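Local coordinates for F5/8 type C domain protein (Bacteroides ovatus, PDB 4ZRX), which is a putative alpha-L-fucosidase, probably hydrolysing terminal alpha-L-fucose from glycans with a TIM-barrel catalytic domain followed by beta-rich domains, at residues Q253-N256 / K257-G260; W295-A299 / E300-K304; A349-R352 / Q353-A357. All coordinates share one frame; numbering follows the deposited sequence.

All three contacts are local, each made within its own short run of chain, and follow one another in sequence inside the region assigned to the alpha-L-fucosidase family. Contact 1 forms the end of helix 252-259, on the surface. Contact 2 lies in the loop between strand 279-290 of the barrel sheet and helix 308-316. Contact 3 is the C-terminal part of helix 339-356, which packs against the following beta domain through Leu388 and Tyr458. The centres of contacts 1 and 3 are about 42 Å apart, on opposite sides of the chain's centre; the centre of contact 2 is about 38 Å from that of contact 1 and about 26 Å from that of contact 3. None touches another.

Contact 1: Q253-N256 / K257-G260; sequences QENN and KRLG
Three regular i to i+4 backbone bonds tie 253-256 to 257-260, running from Lys257 N to Gln253 O, Arg258 N to Glu254 O and Leu259 N to Asn255 O, the last 3.0 Å long. Arg258 is the side chain that reaches back over this last turn, and its guanidinium meets two acceptors, one from the residue four positions earlier and one from the residue three earlier. Arg258 NH1 gives a hydrogen bond to Asn255 OD1 at 2.8 Å. The nitrogen sits above the amide plane of Asn255, 69° out of it and so not on a lone pair, while OD1 itself lies at the guanidinium edge, near its plane. Arg258 NH2 turns to the other partner: in the conformer of Glu254 given here it makes a long salt bridge to Glu254 OE1 (3.4 Å), with a weak hydrogen bond, and the pairing is doubtful because a second conformer of Glu254 was modelled. Arg258 gets there because CG is anti to the backbone N (chi1 173°) and the chain then bends at chi3, folding the guanidinium back so that Glu254 O lies over one of its faces. Here the helix stops in a Schellman motif: Gly260 is the first residue to leave helical angles, with phi 72°, and its N donates to Lys257 O at 3.1 Å and lies 2.9 Å from Asn256 O. A positive phi of this kind is most easily taken up by glycine. Asn256 turns its amide off the helix to the preceding loop, where OD1 accepts from Thr245 N and the side chain packs on Leu244. Leu259 sets CB and CG close to Asn255 O, CG at 3.6 Å, and its side chain rests on Val243 and Lys276.

Contact 2: W295-A299 / E300-K304; sequences WFYHA and EEDGK
His298 and Glu301 lie side by side and point the same way, with the imidazole and carboxylate planes turned 61° apart. His298 CD2 comes 3.6 Å from Glu301 OE1, which lies at the ring's edge, near its plane. A water joins the two residues: it accepts from His298 N and donates to Phe296 O and to Glu301 OE1, the last at 2.7 Å. Glu301 OE1 also accepts from Gly294 N, so two donors hold this carboxylate oxygen. The ring is tied at both nitrogens. His298 NE2 bonds to Glu59, while ND1 meets a second water, in the ring plane, that donates to Glu300 OE1 at 2.7 Å. Glu300 reaches that water because its chain bends at chi2 (83°), curling the carboxylate back until OE1 is 3.4 Å from His298 CB.

Tyr297 and Asp302 cross obliquely, ring and carboxylate 45° apart, with Tyr297 OH 2.7 Å from Asp302 OD1 in a weak hydrogen bond that is not settled, since this proton has another acceptor within reach. OD1 has a stronger partner in Arg292, with which it forms a salt bridge. Backbone bonds close the turn: Glu301 N to His298 O at 2.9 Å and Asp302 N to Ala299 O at 3.1 Å, both i to i+3, as in a 3-10 turn. The loop leaves the barrel strand 279-290, on which Trp295 packs through Asp288 and Ser290; Phe296 rests on helix 52-56, and the chain then runs on to helix 308-316.

Contact 3: A349-R352 / Q353-A357; sequences ADYR and QQTFA. With EDO (1,2-ethanediol), chain G.
One face of the Tyr351 ring carries Thr355 OG1, 3.5 Å above the plane and offset toward the rim, while one face of the Phe356 ring has the methyl CG2 of Thr355 over its centre. The guanidinium of Arg352 meets a bound 1,2-ethanediol, probably from the crystallisation liquor, at its edge: NE donates to O2 at 2.8 Å in a nearly straight bond (168°). The diol also borders Phe356, its C1 3.8 Å from Phe356 CD2.

Thr355 can serve both rings because OG1 stands anti to the carbonyl carbon (chi1 -68°), leaving CG2 to face Phe356. From there OG1 donates to Tyr351 O at 2.8 Å, and Thr355 N donates to the same oxygen at 2.9 Å, the two arriving from opposite faces of the carbonyl plane. The turn is the regular alpha-helical one of helix 339-356, with Phe356 N on Arg352 O. Around it Tyr351 packs on helix 308-316 through Ser312 and bonds through OH to Glu461 O, and Phe356 meets Tyr458 edge-to-face and touches Leu388 of strand 388-393.

Gripped by two donors, Tyr351 O is well satisfied, and the hydroxyl of buried Thr355 spends its proton within the helix; Arg352 NH2 bonds to Ala87 O, while in the crystal NE donates to the diol.

Contact 1: Q253-N256 / K257-G260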
# COMPACT_ATOMS: atom_id res chain seq x y z
N GLN A 253 1.71 -21.81 -14.43
CA GLN A 253 0.47 -21.36 -15.05
C GLN A 253 -0.60 -22.46 -15.00
O GLN A 253 -1.75 -22.18 -14.66
CB GLN A 253 0.71 -20.89 -16.49
CG GLN A 253 -0.54 -20.40 -17.21
CD GLN A 253 -0.34 -20.41 -18.72
OE1 GLN A 253 0.10 -19.42 -19.29
NE2 GLN A 253 -0.60 -21.56 -19.36
N GLU A 254 -0.22 -23.71 -15.33
CA GLU A 254 -1.18 -24.82 -15.31
C GLU A 254 -1.64 -25.13 -13.89
O GLU A 254 -2.80 -25.31 -13.66
CB GLU A 254 -0.63 -26.10 -15.97
CG GLU A 254 -1.72 -27.11 -16.34
CD GLU A 254 -1.16 -28.38 -16.94
OE1 GLU A 254 -0.33 -29.05 -16.28
OE2 GLU A 254 -1.57 -28.73 -18.07
N ASN A 255 -0.70 -25.22 -12.95
CA ASN A 255 -1.03 -25.55 -11.55
C ASN A 255 -1.87 -24.48 -10.88
O ASN A 255 -2.86 -24.78 -10.24
CB ASN A 255 0.22 -25.87 -10.76
CG ASN A 255 0.89 -27.15 -11.28
OD1 ASN A 255 0.52 -27.69 -12.35
ND2 ASN A 255 1.83 -27.65 -10.54
N ASN A 256 -1.53 -23.23 -11.08
CA ASN A 256 -2.39 -22.19 -10.58
C ASN A 256 -3.78 -22.19 -11.17
O ASN A 256 -4.77 -21.97 -10.45
CB ASN A 256 -1.73 -20.83 -10.71
CG ASN A 256 -0.53 -20.67 -9.82
OD1 ASN A 256 -0.39 -21.38 -8.82
ND2 ASN A 256 0.37 -19.76 -10.20
N LYS A 257 -3.89 -22.47 -12.48
CA LYS A 257 -5.23 -22.53 -13.09
C LYS A 257 -6.03 -23.69 -12.53
O LYS A 257 -7.21 -23.53 -12.20
CB LYS A 257 -5.11 -22.61 -14.64
CG LYS A 257 -6.41 -22.84 -15.43
CD LYS A 257 -7.14 -21.55 -15.86
CE LYS A 257 -7.99 -21.83 -17.13
NZ LYS A 257 -9.06 -20.82 -17.44
N ARG A 258 -5.38 -24.85 -12.36
CA ARG A 258 -6.07 -26.01 -11.80
C ARG A 258 -6.57 -25.73 -10.39
O ARG A 258 -7.67 -26.12 -10.07
CB ARG A 258 -5.16 -27.25 -11.83
CG ARG A 258 -5.68 -28.50 -11.11
CD ARG A 258 -4.54 -29.46 -10.84
NE ARG A 258 -3.98 -29.90 -12.12
CZ ARG A 258 -2.72 -29.71 -12.57
NH1 ARG A 258 -1.78 -29.12 -11.84
NH2 ARG A 258 -2.39 -30.19 -13.78
N LEU A 259 -5.81 -24.99 -9.58
CA LEU A 259 -6.28 -24.70 -8.22
C LEU A 259 -7.18 -23.47 -8.11
O LEU A 259 -7.74 -23.25 -7.05
CB LEU A 259 -5.11 -24.51 -7.27
CG LEU A 259 -4.19 -25.71 -7.04
CD1 LEU A 259 -3.26 -25.45 -5.90
CD2 LEU A 259 -4.93 -26.98 -6.84
N GLY A 260 -7.31 -22.69 -9.18
CA GLY A 260 -8.11 -21.47 -9.16
C GLY A 260 -7.44 -20.36 -8.34
O GLY A 260 -8.13 -19.62 -7.66

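Contact 2: W295-A299 / E300-K304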
# COMPACT_ATOMS: atom_id res chain seq x y z
N TRP A 295 3.52 6.08 -9.61
CA TRP A 295 4.80 5.63 -9.13
C TRP A 295 5.91 6.61 -9.37
O TRP A 295 6.81 6.76 -8.55
CB TRP A 295 5.15 4.26 -9.75
CG TRP A 295 4.17 3.16 -9.42
CD1 TRP A 295 3.18 2.67 -10.22
CD2 TRP A 295 4.14 2.43 -8.21
NE1 TRP A 295 2.50 1.67 -9.55
CE2 TRP A 295 3.07 1.52 -8.31
CE3 TRP A 295 4.92 2.43 -7.08
CZ2 TRP A 295 2.79 0.58 -7.28
CZ3 TRP A 295 4.61 1.57 -6.05
CH2 TRP A 295 3.57 0.63 -6.17
N PHE A 296 5.94 7.22 -10.56
CA PHE A 296 6.95 8.21 -10.85
C PHE A 296 6.48 9.57 -10.40
O PHE A 296 5.30 9.76 -10.09
CB PHE A 296 7.32 8.20 -12.33
CG PHE A 296 8.17 7.02 -12.71
CD1 PHE A 296 7.58 5.83 -13.07
CD2 PHE A 296 9.54 7.08 -12.63
CE1 PHE A 296 8.36 4.72 -13.40
CE2 PHE A 296 10.30 5.98 -12.94
CZ PHE A 296 9.73 4.81 -13.32
N TYR A 297 7.44 10.48 -10.26
CA TYR A 297 7.15 11.83 -9.79
C TYR A 297 6.36 12.63 -10.85
O TYR A 297 6.79 12.72 -12.02
CB TYR A 297 8.41 12.56 -9.45
CG TYR A 297 8.09 13.94 -9.01
CD1 TYR A 297 7.73 14.23 -7.68
CD2 TYR A 297 8.08 14.96 -9.94
CE1 TYR A 297 7.36 15.51 -7.31
CE2 TYR A 297 7.76 16.30 -9.58
CZ TYR A 297 7.38 16.55 -8.27
OH TYR A 297 7.04 17.84 -7.88
N HIS A 298 5.25 13.23 -10.42
CA HIS A 298 4.53 14.19 -11.27
C HIS A 298 4.27 15.40 -10.43
O HIS A 298 3.70 15.27 -9.36
CB HIS A 298 3.20 13.63 -11.71
CG HIS A 298 3.34 12.34 -12.41
ND1 HIS A 298 3.75 12.25 -13.72
CD2 HIS A 298 3.20 11.07 -11.95
CE1 HIS A 298 3.87 10.96 -14.04
NE2 HIS A 298 3.54 10.23 -12.99
N ALA A 299 4.66 16.56 -10.89
CA ALA A 299 4.35 17.81 -10.14
C ALA A 299 2.85 18.03 -9.93
O ALA A 299 2.44 18.61 -8.92
CB ALA A 299 5.03 19.01 -10.80
N GLU A 300 2.05 17.52 -10.88
CA GLU A 300 0.60 17.55 -10.83
C GLU A 300 0.02 16.81 -9.61
O GLU A 300 -1.14 17.02 -9.23
CB GLU A 300 0.03 16.90 -12.10
CG GLU A 300 0.40 17.58 -13.40
CD GLU A 300 1.76 17.22 -14.00
OE1 GLU A 300 2.55 16.47 -13.45
OE2 GLU A 300 2.11 17.78 -15.06
N GLU A 301 0.85 15.91 -9.04
CA GLU A 301 0.46 15.16 -7.86
C GLU A 301 1.07 15.66 -6.55
O GLU A 301 0.91 15.02 -5.51
CB GLU A 301 0.83 13.67 -8.11
CG GLU A 301 0.01 13.05 -9.20
CD GLU A 301 0.34 11.60 -9.55
OE1 GLU A 301 1.23 10.95 -8.89
OE2 GLU A 301 -0.33 11.13 -10.57
N ASP A 302 1.71 16.81 -6.55
CA ASP A 302 2.28 17.37 -5.31
C ASP A 302 1.19 17.59 -4.22
O ASP A 302 1.48 17.46 -3.02
CB ASP A 302 2.98 18.69 -5.57
CG ASP A 302 4.27 18.56 -6.32
OD1 ASP A 302 4.84 17.46 -6.37
OD2 ASP A 302 4.76 19.61 -6.84
N GLY A 303 -0.02 17.94 -4.63
CA GLY A 303 -1.15 18.12 -3.71
C GLY A 303 -1.95 16.86 -3.49
O GLY A 303 -3.01 16.89 -2.89
N LYS A 304 -1.44 15.71 -3.95
CA LYS A 304 -2.15 14.45 -3.86
C LYS A 304 -1.33 13.38 -3.15
O LYS A 304 -1.58 12.18 -3.31
CB LYS A 304 -2.54 13.97 -5.24
CG LYS A 304 -3.41 14.99 -5.95
CD LYS A 304 -3.80 14.52 -7.30
CE LYS A 304 -4.62 15.63 -8.00
NZ LYS A 304 -5.56 14.92 -8.88
O HOH W 1 3.84 11.67 -8.52
O HOH W 2 4.02 14.67 -14.91

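Contact 3: A349-R352 / Q353-A357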
# COMPACT_ATOMS: atom_id res chain seq x y z
N ALA A 349 6.05 8.81 10.37
CA ALA A 349 7.03 8.26 11.31
C ALA A 349 6.70 8.70 12.74
O ALA A 349 6.78 7.91 13.67
CB ALA A 349 8.47 8.68 10.94
N ASP A 350 6.33 9.95 12.94
CA ASP A 350 6.01 10.44 14.27
C ASP A 350 4.77 9.72 14.81
O ASP A 350 4.71 9.34 15.98
CB ASP A 350 5.75 11.94 14.27
CG ASP A 350 6.99 12.77 14.08
OD1 ASP A 350 8.13 12.29 14.16
OD2 ASP A 350 6.81 13.98 13.82
N TYR A 351 3.78 9.47 13.94
CA TYR A 351 2.57 8.75 14.36
C TYR A 351 2.87 7.31 14.80
O TYR A 351 2.39 6.87 15.85
CB TYR A 351 1.54 8.78 13.26
CG TYR A 351 0.28 8.10 13.67
CD1 TYR A 351 -0.58 8.71 14.53
CD2 TYR A 351 -0.02 6.81 13.24
CE1 TYR A 351 -1.74 8.06 14.97
CE2 TYR A 351 -1.16 6.17 13.64
CZ TYR A 351 -2.01 6.78 14.52
OH TYR A 351 -3.19 6.15 14.98
N ARG A 352 3.64 6.60 14.02
CA ARG A 352 4.05 5.23 14.40
C ARG A 352 4.86 5.26 15.69
O ARG A 352 4.66 4.41 16.55
CB ARG A 352 4.83 4.59 13.32
CG ARG A 352 4.01 4.41 12.02
CD ARG A 352 4.61 3.37 11.12
NE ARG A 352 6.06 3.58 10.99
CZ ARG A 352 6.65 4.48 10.24
NH1 ARG A 352 5.96 5.16 9.34
NH2 ARG A 352 7.97 4.61 10.32
N GLN A 353 5.80 6.19 15.81
CA GLN A 353 6.62 6.24 17.02
C GLN A 353 5.74 6.45 18.26
O GLN A 353 5.93 5.78 19.27
CB GLN A 353 7.72 7.33 16.95
CG GLN A 353 8.75 7.28 18.19
CD GLN A 353 8.29 7.90 19.54
OE1 GLN A 353 8.75 7.48 20.64
NE2 GLN A 353 7.41 8.89 19.50
N GLN A 354 4.81 7.40 18.20
CA GLN A 354 3.92 7.71 19.31
C GLN A 354 3.03 6.51 19.63
O GLN A 354 2.81 6.18 20.80
CB GLN A 354 3.04 8.93 18.95
CG GLN A 354 3.81 10.24 18.85
CD GLN A 354 3.19 11.33 17.92
OE1 GLN A 354 2.06 11.21 17.42
NE2 GLN A 354 3.97 12.37 17.65
N THR A 355 2.53 5.87 18.58
CA THR A 355 1.63 4.77 18.73
C THR A 355 2.32 3.56 19.42
O THR A 355 1.74 2.96 20.35
CB THR A 355 1.11 4.30 17.34
OG1 THR A 355 0.28 5.31 16.79
CG2 THR A 355 0.27 3.04 17.46
N PHE A 356 3.56 3.28 19.03
CA PHE A 356 4.25 2.11 19.56
C PHE A 356 5.21 2.41 20.71
O PHE A 356 5.94 1.50 21.15
CB PHE A 356 4.93 1.32 18.42
CG PHE A 356 3.95 0.81 17.39
CD1 PHE A 356 3.07 -0.16 17.71
CD2 PHE A 356 3.87 1.34 16.14
CE1 PHE A 356 2.11 -0.60 16.80
CE2 PHE A 356 2.94 0.93 15.23
CZ PHE A 356 2.04 -0.07 15.57
N ALA A 357 5.19 3.64 21.22
CA ALA A 357 6.14 4.01 22.31
C ALA A 357 5.93 3.21 23.58
O ALA A 357 6.95 2.84 24.22
CB ALA A 357 6.07 5.50 22.59
C1 EDO G . 7.41 1.75 14.75
O1 EDO G . 7.60 3.17 14.75
C2 EDO G . 6.73 1.36 13.44
O2 EDO G . 7.54 1.63 12.29